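Local coordinates for FMN-binding protein (Syntrophomonas wolfei subsp. wolfei, PDB 3IN6), which binds flavin mononucleotide and is probably of the split-barrel type, its precise reaction being unknown, at residues D57-Y71 / Y124-I137. Sequence-based numbering, arbitrary orientation.
Sequences DDTIICARFGADKTY and YKNFPLKNCLVFKI. With FMN (flavin mononucleotide), chain C.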
loop_
_atom_site.group_PDB
_atom_site.type_symbol
_atom_site.label_atom_id
_atom_site.label_comp_id
_atom_site.label_asym_id
_atom_site.label_seq_id
_atom_site.Cartn_x
_atom_site.Cartn_y
_atom_site.Cartn_z
ATOM N N ASP A 57 21.396 5.017 5.959
ATOM C CA ASP A 57 20.733 5.502 4.762
ATOM C C ASP A 57 20.337 4.359 3.841
ATOM O O ASP A 57 19.735 4.606 2.782
ATOM C CB ASP A 57 21.704 6.379 3.958
ATOM C CG ASP A 57 22.050 7.703 4.652
ATOM O OD1 ASP A 57 21.242 8.226 5.448
ATOM O OD2 ASP A 57 23.143 8.241 4.375
ATOM N N ASP A 58 20.677 3.125 4.218
ATOM C CA ASP A 58 20.470 1.977 3.355
ATOM C C ASP A 58 19.677 0.803 3.947
ATOM O O ASP A 58 19.458 -0.173 3.256
ATOM C CB ASP A 58 21.843 1.484 2.875
ATOM C CG ASP A 58 22.828 1.251 4.029
ATOM O OD1 ASP A 58 22.424 0.743 5.093
ATOM O OD2 ASP A 58 24.022 1.599 3.875
ATOM N N THR A 59 19.201 0.897 5.185
ATOM C CA THR A 59 18.579 -0.276 5.808
ATOM C C THR A 59 17.268 -0.012 6.544
ATOM O O THR A 59 17.121 0.997 7.227
ATOM C CB THR A 59 19.551 -0.875 6.856
ATOM O OG1 THR A 59 20.836 -1.112 6.269
ATOM C CG2 THR A 59 19.019 -2.168 7.464
ATOM N N ILE A 60 16.315 -0.929 6.394
ATOM C CA ILE A 60 15.087 -0.916 7.199
ATOM C C ILE A 60 14.988 -2.312 7.803
ATOM O O ILE A 60 15.195 -3.317 7.113
ATOM C CB ILE A 60 13.792 -0.565 6.410
ATOM C CG1 ILE A 60 13.785 0.901 5.993
ATOM C CG2 ILE A 60 12.547 -0.801 7.281
ATOM C CD1 ILE A 60 12.687 1.221 4.996
ATOM N N ILE A 61 14.753 -2.367 9.109
ATOM C CA ILE A 61 14.540 -3.629 9.805
ATOM C C ILE A 61 13.109 -3.620 10.305
ATOM O O ILE A 61 12.523 -2.578 10.613
ATOM C CB ILE A 61 15.557 -3.955 10.930
ATOM C CG1 ILE A 61 15.566 -2.894 12.034
ATOM C CG2 ILE A 61 16.966 -4.111 10.358
ATOM C CD1 ILE A 61 16.254 -3.392 13.309
ATOM N N CYS A 62 12.567 -4.813 10.403
ATOM C CA CYS A 62 11.173 -4.980 10.672
ATOM C C CYS A 62 10.930 -6.276 11.440
ATOM O O CYS A 62 11.538 -7.320 11.124
ATOM C CB CYS A 62 10.557 -5.015 9.276
ATOM S SG CYS A 62 8.991 -5.709 9.074
ATOM N N ALA A 63 10.064 -6.203 12.449
ATOM C CA ALA A 63 9.700 -7.370 13.235
ATOM C C ALA A 63 8.644 -8.157 12.481
ATOM O O ALA A 63 7.635 -7.595 12.064
ATOM C CB ALA A 63 9.152 -6.957 14.579
ATOM N N ARG A 64 8.871 -9.446 12.285
ATOM C CA ARG A 64 7.857 -10.267 11.662
ATOM C C ARG A 64 7.233 -11.197 12.713
ATOM O O ARG A 64 7.875 -12.142 13.201
ATOM C CB ARG A 64 8.423 -11.025 10.471
ATOM C CG ARG A 64 7.353 -11.713 9.633
ATOM C CD ARG A 64 7.211 -13.137 10.061
ATOM N NE ARG A 64 5.980 -13.788 9.628
ATOM C CZ ARG A 64 5.854 -15.105 9.521
ATOM N NH1 ARG A 64 6.887 -15.896 9.780
ATOM N NH2 ARG A 64 4.704 -15.637 9.132
ATOM N N PHE A 65 5.992 -10.877 13.087
ATOM C CA PHE A 65 5.224 -11.669 14.044
ATOM C C PHE A 65 3.896 -12.174 13.452
ATOM O O PHE A 65 3.429 -13.242 13.838
ATOM C CB PHE A 65 5.032 -10.929 15.376
ATOM C CG PHE A 65 4.371 -9.581 15.261
ATOM C CD1 PHE A 65 5.130 -8.434 15.029
ATOM C CD2 PHE A 65 2.994 -9.443 15.448
ATOM C CE1 PHE A 65 4.518 -7.171 14.952
ATOM C CE2 PHE A 65 2.372 -8.186 15.370
ATOM C CZ PHE A 65 3.136 -7.053 15.120
ATOM N N GLY A 66 3.290 -11.412 12.536
ATOM C CA GLY A 66 2.090 -11.847 11.817
ATOM C C GLY A 66 2.495 -11.859 10.358
ATOM O O GLY A 66 3.461 -12.548 9.975
ATOM N N ALA A 67 1.751 -11.122 9.536
ATOM C CA ALA A 67 2.129 -10.889 8.152
ATOM C C ALA A 67 2.612 -12.118 7.379
ATOM O O ALA A 67 3.658 -12.063 6.744
ATOM C CB ALA A 67 3.212 -9.793 8.137
ATOM N N ASP A 68 1.830 -13.198 7.408
ATOM C CA ASP A 68 2.178 -14.479 6.753
ATOM C C ASP A 68 2.318 -14.424 5.231
ATOM O O ASP A 68 3.292 -14.927 4.685
ATOM C CB ASP A 68 1.120 -15.539 7.078
ATOM C CG ASP A 68 1.062 -15.906 8.563
ATOM O OD1 ASP A 68 2.058 -15.706 9.286
ATOM O OD2 ASP A 68 0.006 -16.426 8.989
ATOM N N LYS A 69 1.336 -13.843 4.545
ATOM C CA LYS A 69 1.365 -13.729 3.078
ATOM C C LYS A 69 2.492 -12.774 2.659
ATOM O O LYS A 69 3.270 -13.074 1.751
ATOM C CB LYS A 69 0.002 -13.265 2.570
ATOM C CG LYS A 69 -0.257 -13.264 1.044
ATOM C CD LYS A 69 -0.107 -14.642 0.420
ATOM C CE LYS A 69 -1.288 -15.019 -0.524
ATOM N NZ LYS A 69 -1.590 -13.993 -1.532
ATOM N N THR A 70 2.573 -11.635 3.335
ATOM C CA THR A 70 3.655 -10.655 3.138
ATOM C C THR A 70 5.024 -11.327 3.212
ATOM O O THR A 70 5.887 -11.121 2.340
ATOM C CB THR A 70 3.564 -9.555 4.204
ATOM O OG1 THR A 70 2.321 -8.872 4.018
ATOM C CG2 THR A 70 4.709 -8.540 4.089
ATOM N N TYR A 71 5.195 -12.177 4.224
ATOM C CA TYR A 71 6.445 -12.906 4.413
ATOM C C TYR A 71 6.698 -13.900 3.289
ATOM O O TYR A 71 7.812 -13.975 2.764
ATOM C CB TYR A 71 6.433 -13.640 5.760
ATOM C CG TYR A 71 7.657 -14.466 6.005
ATOM C CD1 TYR A 71 8.888 -13.862 6.244
ATOM C CD2 TYR A 71 7.593 -15.851 6.022
ATOM C CE1 TYR A 71 10.029 -14.620 6.492
ATOM C CE2 TYR A 71 8.733 -16.617 6.266
ATOM C CZ TYR A 71 9.938 -15.992 6.502
ATOM O OH TYR A 71 11.057 -16.743 6.733
ATOM N N TYR A 124 1.902 -5.127 20.632
ATOM C CA TYR A 124 2.201 -6.448 20.107
ATOM C C TYR A 124 3.357 -7.125 20.859
ATOM O O TYR A 124 3.882 -8.137 20.395
ATOM C CB TYR A 124 2.491 -6.346 18.598
ATOM C CG TYR A 124 1.379 -5.630 17.866
ATOM C CD1 TYR A 124 0.141 -6.236 17.696
ATOM C CD2 TYR A 124 1.554 -4.342 17.369
ATOM C CE1 TYR A 124 -0.896 -5.588 17.043
ATOM C CE2 TYR A 124 0.523 -3.684 16.705
ATOM C CZ TYR A 124 -0.703 -4.315 16.548
ATOM O OH TYR A 124 -1.743 -3.684 15.901
ATOM N N LYS A 125 3.732 -6.578 22.017
ATOM C CA LYS A 125 4.817 -7.127 22.846
ATOM C C LYS A 125 4.670 -8.632 23.098
ATOM O O LYS A 125 5.659 -9.370 23.049
ATOM C CB LYS A 125 4.905 -6.385 24.190
ATOM C CG LYS A 125 3.649 -6.476 25.056
ATOM N N ASN A 126 3.440 -9.079 23.345
ATOM C CA ASN A 126 3.164 -10.496 23.603
ATOM C C ASN A 126 3.216 -11.399 22.360
ATOM O O ASN A 126 3.267 -12.620 22.492
ATOM C CB ASN A 126 1.818 -10.662 24.315
ATOM C CG ASN A 126 1.802 -10.011 25.692
ATOM O OD1 ASN A 126 2.757 -9.341 26.093
ATOM N ND2 ASN A 126 0.709 -10.207 26.421
ATOM N N PHE A 127 3.188 -10.816 21.162
ATOM C CA PHE A 127 3.295 -11.614 19.937
ATOM C C PHE A 127 4.765 -11.996 19.747
ATOM O O PHE A 127 5.643 -11.137 19.798
ATOM C CB PHE A 127 2.750 -10.870 18.710
ATOM C CG PHE A 127 1.251 -10.751 18.692
ATOM C CD1 PHE A 127 0.613 -9.725 19.379
ATOM C CD2 PHE A 127 0.477 -11.668 17.993
ATOM C CE1 PHE A 127 -0.775 -9.616 19.373
ATOM C CE2 PHE A 127 -0.910 -11.570 17.979
ATOM C CZ PHE A 127 -1.537 -10.544 18.668
ATOM N N PRO A 128 5.041 -13.295 19.554
ATOM C CA PRO A 128 6.426 -13.716 19.408
ATOM C C PRO A 128 7.081 -13.245 18.113
ATOM O O PRO A 128 6.444 -13.228 17.054
ATOM C CB PRO A 128 6.337 -15.244 19.450
ATOM C CG PRO A 128 4.955 -15.570 19.085
ATOM C CD PRO A 128 4.107 -14.434 19.537
ATOM N N LEU A 129 8.354 -12.871 18.221
ATOM C CA LEU A 129 9.147 -12.425 17.087
ATOM C C LEU A 129 9.640 -13.653 16.314
ATOM O O LEU A 129 10.559 -14.361 16.757
ATOM C CB LEU A 129 10.331 -11.596 17.595
ATOM C CG LEU A 129 11.188 -10.835 16.593
ATOM C CD1 LEU A 129 10.363 -9.747 15.942
ATOM C CD2 LEU A 129 12.392 -10.233 17.296
ATOM N N LYS A 130 9.015 -13.912 15.166
ATOM C CA LYS A 130 9.375 -15.068 14.320
ATOM C C LYS A 130 10.593 -14.801 13.421
ATOM O O LYS A 130 11.373 -15.712 13.115
ATOM C CB LYS A 130 8.168 -15.503 13.475
ATOM C CG LYS A 130 7.005 -16.046 14.314
ATOM C CD LYS A 130 5.812 -16.495 13.470
ATOM C CE LYS A 130 5.199 -15.325 12.725
ATOM N NZ LYS A 130 3.907 -15.656 12.033
ATOM N N ASN A 131 10.740 -13.557 12.980
ATOM C CA ASN A 131 11.854 -13.180 12.132
ATOM C C ASN A 131 12.179 -11.706 12.290
ATOM O O ASN A 131 11.302 -10.883 12.594
ATOM C CB ASN A 131 11.536 -13.343 10.620
ATOM C CG ASN A 131 10.786 -14.626 10.269
ATOM O OD1 ASN A 131 9.573 -14.715 10.456
ATOM N ND2 ASN A 131 11.492 -15.589 9.676
ATOM N N CYS A 132 13.444 -11.379 12.068
ATOM C CA CYS A 132 13.835 -10.003 11.910
ATOM C C CYS A 132 14.100 -9.917 10.404
ATOM O O CYS A 132 14.938 -10.655 9.878
ATOM C CB CYS A 132 15.083 -9.647 12.699
ATOM S SG CYS A 132 15.561 -7.954 12.325
ATOM N N LEU A 133 13.338 -9.086 9.702
ATOM C CA LEU A 133 13.533 -8.926 8.282
ATOM C C LEU A 133 14.447 -7.732 8.069
ATOM O O LEU A 133 14.208 -6.658 8.622
ATOM C CB LEU A 133 12.202 -8.725 7.549
ATOM C CG LEU A 133 11.183 -9.852 7.695
ATOM C CD1 LEU A 133 9.922 -9.463 6.960
ATOM C CD2 LEU A 133 11.748 -11.193 7.204
ATOM N N VAL A 134 15.499 -7.923 7.277
ATOM C CA VAL A 134 16.436 -6.846 7.019
ATOM C C VAL A 134 16.271 -6.422 5.581
ATOM O O VAL A 134 16.433 -7.249 4.676
ATOM C CB VAL A 134 17.892 -7.286 7.294
ATOM C CG1 VAL A 134 18.836 -6.099 7.149
ATOM C CG2 VAL A 134 18.003 -7.916 8.707
ATOM N N PHE A 135 15.939 -5.151 5.364
ATOM C CA PHE A 135 15.758 -4.633 4.003
ATOM C C PHE A 135 16.836 -3.659 3.565
ATOM O O PHE A 135 17.344 -2.899 4.358
ATOM C CB PHE A 135 14.418 -3.903 3.835
ATOM C CG PHE A 135 13.208 -4.745 4.129
ATOM C CD1 PHE A 135 12.587 -5.462 3.123
ATOM C CD2 PHE A 135 12.641 -4.752 5.408
ATOM C CE1 PHE A 135 11.432 -6.227 3.394
ATOM C CE2 PHE A 135 11.496 -5.502 5.684
ATOM C CZ PHE A 135 10.893 -6.248 4.666
ATOM N N LYS A 136 17.154 -3.691 2.273
ATOM C CA LYS A 136 18.045 -2.718 1.663
ATOM C C LYS A 136 17.138 -1.716 0.999
ATOM O O LYS A 136 16.201 -2.107 0.283
ATOM C CB LYS A 136 18.959 -3.368 0.614
ATOM C CG LYS A 136 19.733 -2.361 -0.248
ATOM C CD LYS A 136 20.527 -3.081 -1.361
ATOM C CE LYS A 136 21.197 -2.088 -2.315
ATOM N NZ LYS A 136 21.922 -2.771 -3.440
ATOM N N ILE A 137 17.402 -0.427 1.238
ATOM C CA ILE A 137 16.614 0.639 0.644
ATOM C C ILE A 137 17.137 0.854 -0.760
ATOM O O ILE A 137 18.325 1.076 -0.959
ATOM C CB ILE A 137 16.721 1.964 1.393
ATOM C CG1 ILE A 137 16.142 1.856 2.814
ATOM C CG2 ILE A 137 16.022 3.052 0.591
ATOM C CD1 ILE A 137 16.365 3.055 3.631
HETATM N N1 FMN C . 2.615 -7.538 11.632
HETATM C C2 FMN C . 3.980 -7.751 11.555
HETATM O O2 FMN C . 4.419 -8.871 11.273
HETATM N N3 FMN C . 4.856 -6.698 11.797
HETATM C C4 FMN C . 4.377 -5.437 12.124
HETATM O O4 FMN C . 5.191 -4.521 12.339
HETATM C C4A FMN C . 2.992 -5.230 12.218
HETATM N N5 FMN C . 2.473 -3.983 12.553
HETATM C C5A FMN C . 1.103 -3.765 12.640
HETATM C C6 FMN C . 0.622 -2.489 12.968
HETATM C C7 FMN C . -0.753 -2.263 13.065
HETATM C C7M FMN C . -1.241 -0.892 13.421
HETATM C C8 FMN C . -1.659 -3.304 12.819
HETATM C C8M FMN C . -3.146 -3.076 12.903
HETATM C C9 FMN C . -1.177 -4.576 12.480
HETATM C C9A FMN C . 0.213 -4.820 12.393
HETATM N N10 FMN C . 0.727 -6.080 12.052
HETATM C C10 FMN C . 2.107 -6.287 11.972
HETATM C "C1'" FMN C . -0.194 -7.252 11.792
HETATM C "C2'" FMN C . -0.426 -7.516 10.305
HETATM O "O2'" FMN C . -0.885 -6.350 9.657
HETATM C "C3'" FMN C . -1.421 -8.675 10.157
HETATM O "O3'" FMN C . -0.777 -9.869 10.555
HETATM C "C4'" FMN C . -1.989 -8.829 8.742
HETATM O "O4'" FMN C . -3.075 -9.730 8.761
HETATM C "C5'" FMN C . -0.960 -9.354 7.756
HETATM O "O5'" FMN C . -1.529 -9.397 6.470
HETATM P P FMN C . -1.044 -10.462 5.352
HETATM O O1P FMN C . -1.480 -11.858 5.706
HETATM O O2P FMN C . 0.467 -10.470 5.183
HETATM O O3P FMN C . -1.772 -10.035 4.121
HETATM O O HOH W 1 4.119 -14.106 16.286
#
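Residues 59-64 and 131-137 pair as antiparallel neighbours, from Thr59 opposite Lys136 to Arg64 opposite Asn131. There a classic beta bulge sets both Lys130 and Asn131 against Arg64, and Arg64 O accepts from Lys130 N (2.9 Å) and Asn131 N. Ile60, Cys62, Leu133 and Phe135 share one face, where Cys62 CB meets the edge of the Phe135 ring at 3.7 Å. On the other face Ala63 CB packs tightly against Leu129 CD1 (3.3 Å).

A bend at chi2 (-95°) lays the Arg64 guanidinium between the Tyr71 ring and Lys130 NZ, and NE donates to Gly66 O at 2.8 Å. Asp68 OD1 forms salt bridges with Arg64 NH2 and Lys130 NZ (3.3 Å), both weak as hydrogen bonds, which probably ease the closeness of the two cations. Asp105 binds both Tyr71 OH and Asn131 ND2.

Phe65 CG sits between its backbone N and carbonyl carbon (chi1 57°), and one ring face lies over the flavin. Its CZ reaches Tyr124 CG at 3.6 Å, while Phe127 CB meets Phe65 CD2. Ala63 O accepts from flavin N3 (2.9 Å), and Thr70 binds the phosphate. Strand end, turn and helix start wall the FMN site, which the second subunit helps complete.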